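Local coordinates for protein neurotoxin (Clostridium botulinum, PDB 3N7L) that probably binds gangliosides on nerve-cell membranes through its receptor-binding domain, the part with which a botulinum neurotoxin recognises neurons, at residues K262-F268 against Y396-V400; Q313-Y319 against P331-Q337. The contacts are given in a common frame with arbitrary orientation. Residues are numbered along the deposited sequence.

Contact 1: K262-F268 against Y396-V400; sequences KGNGIVF and YLIPV
This is a buried crossing of two strands in the C-terminal β-trefoil part of the receptor-binding domain: 265-268, the second arm of a two-stranded hairpin, meets 396-400 at 121° between N-to-C directions, axes 4.9 Å apart at closest approach. A type II' turn from Lys-262 to Gly-265 joins the hairpin's arms; Gly-263 supplies its positive phi (65°), a conformation easiest without a side chain. Val-267 lies nearest Ile-398 (CA-CA 4.9 Å). So oblique a crossing yields one direct backbone hydrogen bond, Phe-268 N to Leu-397 O (2.9 Å). Apolar groups fill the angle: Phe-268 CB packs on Leu-397 CD2 (3.9 Å), Phe-268 CE1 reaches Pro-399 CD (3.4 Å), Ile-266 CB meets Pro-399 CG (3.8 Å), and Val-267 CG1 touches Tyr-396 CD1 (3.8 Å). Lys-262, all-trans, is long enough for its NZ to donate to Tyr-396 OH (2.9 Å); both groups also bind Asp-389, giving the ammonium a salt bridge. Where the backbones diverge, a water donates to Phe-268 O and accepts from Leu-397 N, each at 2.9 Å.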
loop_
_atom_site.group_PDB
_atom_site.type_symbol
_atom_site.label_atom_id
_atom_site.label_comp_id
_atom_site.label_asym_id
_atom_site.label_seq_id
_atom_site.Cartn_x
_atom_site.Cartn_y
_atom_site.Cartn_z
ATOM N N LYS A 262 15.399 23.386 -12.219
ATOM C CA LYS A 262 16.092 24.660 -12.315
ATOM C C LYS A 262 17.329 24.387 -13.150
ATOM O O LYS A 262 18.214 23.647 -12.734
ATOM C CB LYS A 262 16.492 25.195 -10.942
ATOM C CG LYS A 262 17.125 26.576 -11.040
ATOM C CD LYS A 262 17.150 27.300 -9.714
ATOM C CE LYS A 262 17.669 28.719 -9.895
ATOM N NZ LYS A 262 17.660 29.454 -8.603
ATOM N N GLY A 263 17.391 24.976 -14.338
ATOM C CA GLY A 263 18.526 24.710 -15.199
ATOM C C GLY A 263 18.462 23.231 -15.561
ATOM O O GLY A 263 17.381 22.701 -15.836
ATOM N N ASN A 264 19.603 22.555 -15.545
ATOM C CA ASN A 264 19.646 21.131 -15.871
ATOM C C ASN A 264 19.245 20.262 -14.691
ATOM O O ASN A 264 18.977 19.070 -14.855
ATOM C CB ASN A 264 21.058 20.711 -16.285
ATOM C CG ASN A 264 21.503 21.349 -17.574
ATOM O OD1 ASN A 264 20.846 21.210 -18.603
ATOM N ND2 ASN A 264 22.627 22.055 -17.529
ATOM N N GLY A 265 19.201 20.857 -13.505
ATOM C CA GLY A 265 18.900 20.073 -12.323
ATOM C C GLY A 265 17.471 19.866 -11.866
ATOM O O GLY A 265 16.581 20.694 -12.093
ATOM N N ILE A 266 17.263 18.718 -11.231
ATOM C CA ILE A 266 15.981 18.375 -10.632
ATOM C C ILE A 266 16.170 18.853 -9.196
ATOM O O ILE A 266 17.163 18.509 -8.558
ATOM C CB ILE A 266 15.739 16.843 -10.565
ATOM C CG1 ILE A 266 15.433 16.276 -11.953
ATOM C CG2 ILE A 266 14.596 16.549 -9.591
ATOM C CD1 ILE A 266 14.165 16.830 -12.575
ATOM N N VAL A 267 15.246 19.663 -8.694
ATOM C CA VAL A 267 15.348 20.139 -7.320
ATOM C C VAL A 267 14.022 19.856 -6.628
ATOM O O VAL A 267 12.968 19.820 -7.273
ATOM C CB VAL A 267 15.652 21.661 -7.237
ATOM C CG1 VAL A 267 16.956 21.978 -7.952
ATOM C CG2 VAL A 267 14.503 22.455 -7.829
ATOM N N PHE A 268 14.073 19.634 -5.321
ATOM C CA PHE A 268 12.864 19.344 -4.568
ATOM C C PHE A 268 12.418 20.549 -3.764
ATOM O O PHE A 268 13.216 21.160 -3.052
ATOM C CB PHE A 268 13.085 18.155 -3.636
ATOM C CG PHE A 268 13.295 16.855 -4.358
ATOM C CD1 PHE A 268 14.576 16.417 -4.678
ATOM C CD2 PHE A 268 12.208 16.063 -4.712
ATOM C CE1 PHE A 268 14.772 15.200 -5.335
ATOM C CE2 PHE A 268 12.389 14.844 -5.370
ATOM C CZ PHE A 268 13.676 14.413 -5.680
ATOM N N TYR A 396 20.528 23.273 -2.592
ATOM C CA TYR A 396 19.466 22.639 -3.356
ATOM C C TYR A 396 19.317 21.208 -2.877
ATOM O O TYR A 396 20.313 20.489 -2.730
ATOM C CB TYR A 396 19.794 22.617 -4.862
ATOM C CG TYR A 396 19.739 23.972 -5.536
ATOM C CD1 TYR A 396 18.526 24.646 -5.688
ATOM C CD2 TYR A 396 20.899 24.596 -5.980
ATOM C CE1 TYR A 396 18.475 25.918 -6.265
ATOM C CE2 TYR A 396 20.860 25.865 -6.556
ATOM C CZ TYR A 396 19.646 26.519 -6.693
ATOM O OH TYR A 396 19.602 27.782 -7.245
ATOM N N LEU A 397 18.077 20.803 -2.621
ATOM C CA LEU A 397 17.796 19.436 -2.207
ATOM C C LEU A 397 17.648 18.751 -3.558
ATOM O O LEU A 397 16.750 19.083 -4.340
ATOM C CB LEU A 397 16.489 19.370 -1.419
ATOM C CG LEU A 397 16.036 17.990 -0.931
ATOM C CD1 LEU A 397 17.127 17.352 -0.058
ATOM C CD2 LEU A 397 14.737 18.138 -0.153
ATOM N N ILE A 398 18.537 17.804 -3.838
ATOM C CA ILE A 398 18.531 17.149 -5.133
ATOM C C ILE A 398 18.680 15.638 -5.111
ATOM O O ILE A 398 19.157 15.059 -4.136
ATOM C CB ILE A 398 19.704 17.649 -5.995
ATOM C CG1 ILE A 398 21.028 17.279 -5.304
ATOM C CG2 ILE A 398 19.622 19.164 -6.194
ATOM C CD1 ILE A 398 22.235 17.292 -6.222
ATOM N N PRO A 399 18.258 14.983 -6.200
ATOM C CA PRO A 399 18.387 13.531 -6.292
ATOM C C PRO A 399 19.876 13.405 -6.645
ATOM O O PRO A 399 20.379 14.167 -7.472
ATOM C CB PRO A 399 17.455 13.173 -7.450
ATOM C CG PRO A 399 17.528 14.375 -8.321
ATOM C CD PRO A 399 17.527 15.530 -7.358
ATOM N N VAL A 400 20.578 12.478 -6.007
ATOM C CA VAL A 400 22.008 12.320 -6.229
ATOM C C VAL A 400 22.401 10.847 -6.230
ATOM O O VAL A 400 21.817 10.037 -5.518
ATOM C CB VAL A 400 22.803 13.066 -5.112
ATOM C CG1 VAL A 400 22.504 12.436 -3.759
ATOM C CG2 VAL A 400 24.293 13.042 -5.397
HETATM O O HOH W 1 15.767 22.449 -3.274
#

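Contact 2: Q313-Y319 against P331-Q337; sequences QYSLGMY and PLGALDQ
Strands 313-318 and 331-335 form an antiparallel β hairpin of the trefoil, their axes 4.3 Å apart at closest approach and directions 148° apart. Ser-315/Leu-335 and Gly-317/Gly-333 are hydrogen-bonded pairs, alternating with non-hydrogen-bonded Leu-316/Ala-334 and Met-318/Leu-332. Ser-315 N donates to Leu-335 O and Leu-335 N to Ser-315 O, both at 2.8 Å; Gly-317 N donates to Gly-333 O (2.9 Å) and Gly-333 N to Gly-317 O (2.7 Å). The bond from Tyr-319 N to Pro-331 O (3.4 Å) is weak. The backbones of Leu-316 and Tyr-314 hydrogen-bond outward to Phe-305 and Thr-307, those of Leu-332 and Ala-334 to Pro-399 and Asn-264.

Leu-316, Ala-334, Met-318 and Leu-332 share one face (Leu-316 CD1 to Leu-332 CD2, 4.0 Å). On the other both glycines are apt: a CB on Gly-317 would clash with Gln-337 OE1, and one on Gly-333 with Tyr-319 CD2. With chi1 p, Tyr-319 turns a ring face to Pro-331 CG, a CH-pi contact 3.7 Å from the centroid.

Ser-315 OG has two possible acceptors, Gln-337 OE1 (2.9 Å) and Leu-335 O (3.2 Å), while a water donates to Ser-315 OG and Gln-337 O, both at 2.7 Å. Another donates to Leu-332 O and accepts from Tyr-319 OH, each at 2.8 Å. A third donates to Gln-313 O (3.0 Å) and Asp-336 OD2 (3.1 Å); Asp-336 also makes a salt bridge to Lys-312. Tyr-319 O is buried without a hydrogen-bonding partner. Facing backbone groups of the hydrogen-bonded pairs thus bond directly, while water meets Leu-332 O, Gln-313 O and Gln-337 O, which lack such a partner.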
loop_
_atom_site.group_PDB
_atom_site.type_symbol
_atom_site.label_atom_id
_atom_site.label_comp_id
_atom_site.label_asym_id
_atom_site.label_seq_id
_atom_site.Cartn_x
_atom_site.Cartn_y
_atom_site.Cartn_z
ATOM N N GLN A 313 9.811 17.335 -23.363
ATOM C CA GLN A 313 10.042 16.178 -22.521
ATOM C C GLN A 313 11.525 15.948 -22.300
ATOM O O GLN A 313 12.341 16.088 -23.212
ATOM C CB GLN A 313 9.398 14.934 -23.123
ATOM C CG GLN A 313 8.857 14.005 -22.068
ATOM C CD GLN A 313 8.141 12.800 -22.636
ATOM O OE1 GLN A 313 7.305 12.196 -21.963
ATOM N NE2 GLN A 313 8.469 12.432 -23.869
ATOM N N TYR A 314 11.869 15.619 -21.065
ATOM C CA TYR A 314 13.246 15.364 -20.705
ATOM C C TYR A 314 13.322 13.962 -20.125
ATOM O O TYR A 314 12.299 13.330 -19.867
ATOM C CB TYR A 314 13.719 16.368 -19.643
ATOM C CG TYR A 314 13.565 17.824 -20.034
ATOM C CD1 TYR A 314 12.324 18.463 -19.966
ATOM C CD2 TYR A 314 14.657 18.556 -20.496
ATOM C CE1 TYR A 314 12.176 19.804 -20.352
ATOM C CE2 TYR A 314 14.524 19.891 -20.888
ATOM C CZ TYR A 314 13.283 20.507 -20.815
ATOM O OH TYR A 314 13.156 21.820 -21.222
ATOM N N SER A 315 14.540 13.471 -19.949
ATOM C CA SER A 315 14.740 12.170 -19.328
ATOM C C SER A 315 15.675 12.473 -18.165
ATOM O O SER A 315 16.463 13.421 -18.234
ATOM C CB SER A 315 15.390 11.177 -20.294
ATOM O OG SER A 315 16.607 11.676 -20.810
ATOM N N LEU A 316 15.570 11.707 -17.085
ATOM C CA LEU A 316 16.449 11.939 -15.953
ATOM C C LEU A 316 17.822 11.396 -16.326
ATOM O O LEU A 316 17.928 10.358 -16.977
ATOM C CB LEU A 316 15.906 11.249 -14.698
ATOM C CG LEU A 316 14.517 11.733 -14.264
ATOM C CD1 LEU A 316 14.206 11.209 -12.867
ATOM C CD2 LEU A 316 14.464 13.263 -14.282
ATOM N N GLY A 317 18.866 12.120 -15.942
ATOM C CA GLY A 317 20.217 11.690 -16.254
ATOM C C GLY A 317 21.246 12.489 -15.476
ATOM O O GLY A 317 20.967 13.595 -15.004
ATOM N N MET A 318 22.439 11.925 -15.335
ATOM C CA MET A 318 23.515 12.591 -14.613
ATOM C C MET A 318 24.007 13.796 -15.395
ATOM O O MET A 318 23.914 13.826 -16.616
ATOM C CB MET A 318 24.688 11.627 -14.395
ATOM C CG MET A 318 24.371 10.442 -13.492
ATOM S SD MET A 318 25.783 9.309 -13.326
ATOM C CE MET A 318 25.663 8.423 -14.876
ATOM N N TYR A 319 24.520 14.792 -14.685
ATOM C CA TYR A 319 25.069 15.981 -15.321
ATOM C C TYR A 319 26.203 16.488 -14.443
ATOM O O TYR A 319 26.313 16.085 -13.286
ATOM C CB TYR A 319 23.990 17.064 -15.500
ATOM C CG TYR A 319 23.449 17.650 -14.217
ATOM C CD1 TYR A 319 24.023 18.783 -13.651
ATOM C CD2 TYR A 319 22.359 17.069 -13.569
ATOM C CE1 TYR A 319 23.526 19.327 -12.467
ATOM C CE2 TYR A 319 21.854 17.606 -12.386
ATOM C CZ TYR A 319 22.443 18.730 -11.843
ATOM O OH TYR A 319 21.967 19.251 -10.667
ATOM N N PRO A 331 25.078 14.481 -9.389
ATOM C CA PRO A 331 23.664 14.858 -9.360
ATOM C C PRO A 331 22.869 14.296 -10.523
ATOM O O PRO A 331 23.411 14.039 -11.597
ATOM C CB PRO A 331 23.718 16.376 -9.404
ATOM C CG PRO A 331 24.866 16.608 -10.346
ATOM C CD PRO A 331 25.910 15.606 -9.852
ATOM N N LEU A 332 21.574 14.122 -10.295
ATOM C CA LEU A 332 20.664 13.631 -11.307
ATOM C C LEU A 332 19.809 14.820 -11.753
ATOM O O LEU A 332 19.246 15.529 -10.915
ATOM C CB LEU A 332 19.762 12.543 -10.728
ATOM C CG LEU A 332 18.893 11.863 -11.784
ATOM C CD1 LEU A 332 19.796 11.021 -12.686
ATOM C CD2 LEU A 332 17.837 10.996 -11.114
ATOM N N GLY A 333 19.719 15.037 -13.062
ATOM C CA GLY A 333 18.939 16.152 -13.576
ATOM C C GLY A 333 17.961 15.767 -14.666
ATOM O O GLY A 333 17.708 14.588 -14.890
ATOM N N ALA A 334 17.396 16.767 -15.339
ATOM C CA ALA A 334 16.432 16.528 -16.412
ATOM C C ALA A 334 17.070 16.987 -17.720
ATOM O O ALA A 334 17.280 18.180 -17.936
ATOM C CB ALA A 334 15.141 17.301 -16.142
ATOM N N LEU A 335 17.363 16.034 -18.598
ATOM C CA LEU A 335 18.035 16.344 -19.852
ATOM C C LEU A 335 17.280 15.938 -21.109
ATOM O O LEU A 335 16.654 14.879 -21.154
ATOM C CB LEU A 335 19.405 15.663 -19.859
ATOM C CG LEU A 335 20.213 15.805 -18.568
ATOM C CD1 LEU A 335 21.375 14.822 -18.569
ATOM C CD2 LEU A 335 20.691 17.235 -18.432
ATOM N N ASP A 336 17.344 16.788 -22.131
ATOM C CA ASP A 336 16.705 16.486 -23.411
ATOM C C ASP A 336 17.825 15.778 -24.175
ATOM O O ASP A 336 18.621 16.412 -24.864
ATOM C CB ASP A 336 16.284 17.783 -24.115
ATOM C CG ASP A 336 15.379 17.532 -25.314
ATOM O OD1 ASP A 336 14.636 18.460 -25.706
ATOM O OD2 ASP A 336 15.411 16.410 -25.864
ATOM N N GLN A 337 17.884 14.458 -24.028
ATOM C CA GLN A 337 18.950 13.660 -24.628
ATOM C C GLN A 337 18.485 12.437 -25.423
ATOM O O GLN A 337 17.429 11.867 -25.152
ATOM C CB GLN A 337 19.881 13.191 -23.507
ATOM C CG GLN A 337 19.130 12.387 -22.443
ATOM C CD GLN A 337 19.948 12.097 -21.192
ATOM O OE1 GLN A 337 19.419 11.591 -20.191
ATOM N NE2 GLN A 337 21.233 12.404 -21.241
HETATM O O HOH W 2 11.442 17.486 -25.720
HETATM O O HOH W 3 14.191 14.045 -24.294
HETATM O O HOH W 4 15.552 12.225 -23.274
HETATM O O HOH W 5 19.789 17.880 -9.576
#

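In the fold
Contact 2 is nested within the chain loop closed by contact 1, and the centres of the two lie about 10 Å apart in the same trefoil region. Strand 329-335, which supplies one side of contact 2, makes the connection: it pairs with 394-402 of contact 1 in one sheet, with a probable hydrogen bond between Leu-332 N and Pro-399 O (3.1 Å), and Ala-334 N probably binds Asn-264 O (2.8 Å) in the turn of the smaller hairpin. Packing adds to this, Ile-398 CD1 meeting Pro-331 CB at 3.6 Å and Gly-265 CA lying 3.6 Å from Tyr-319 OH. A glycerol, probably from the crystallisation liquor, sits about 3 Å from the Gln-313 side chain.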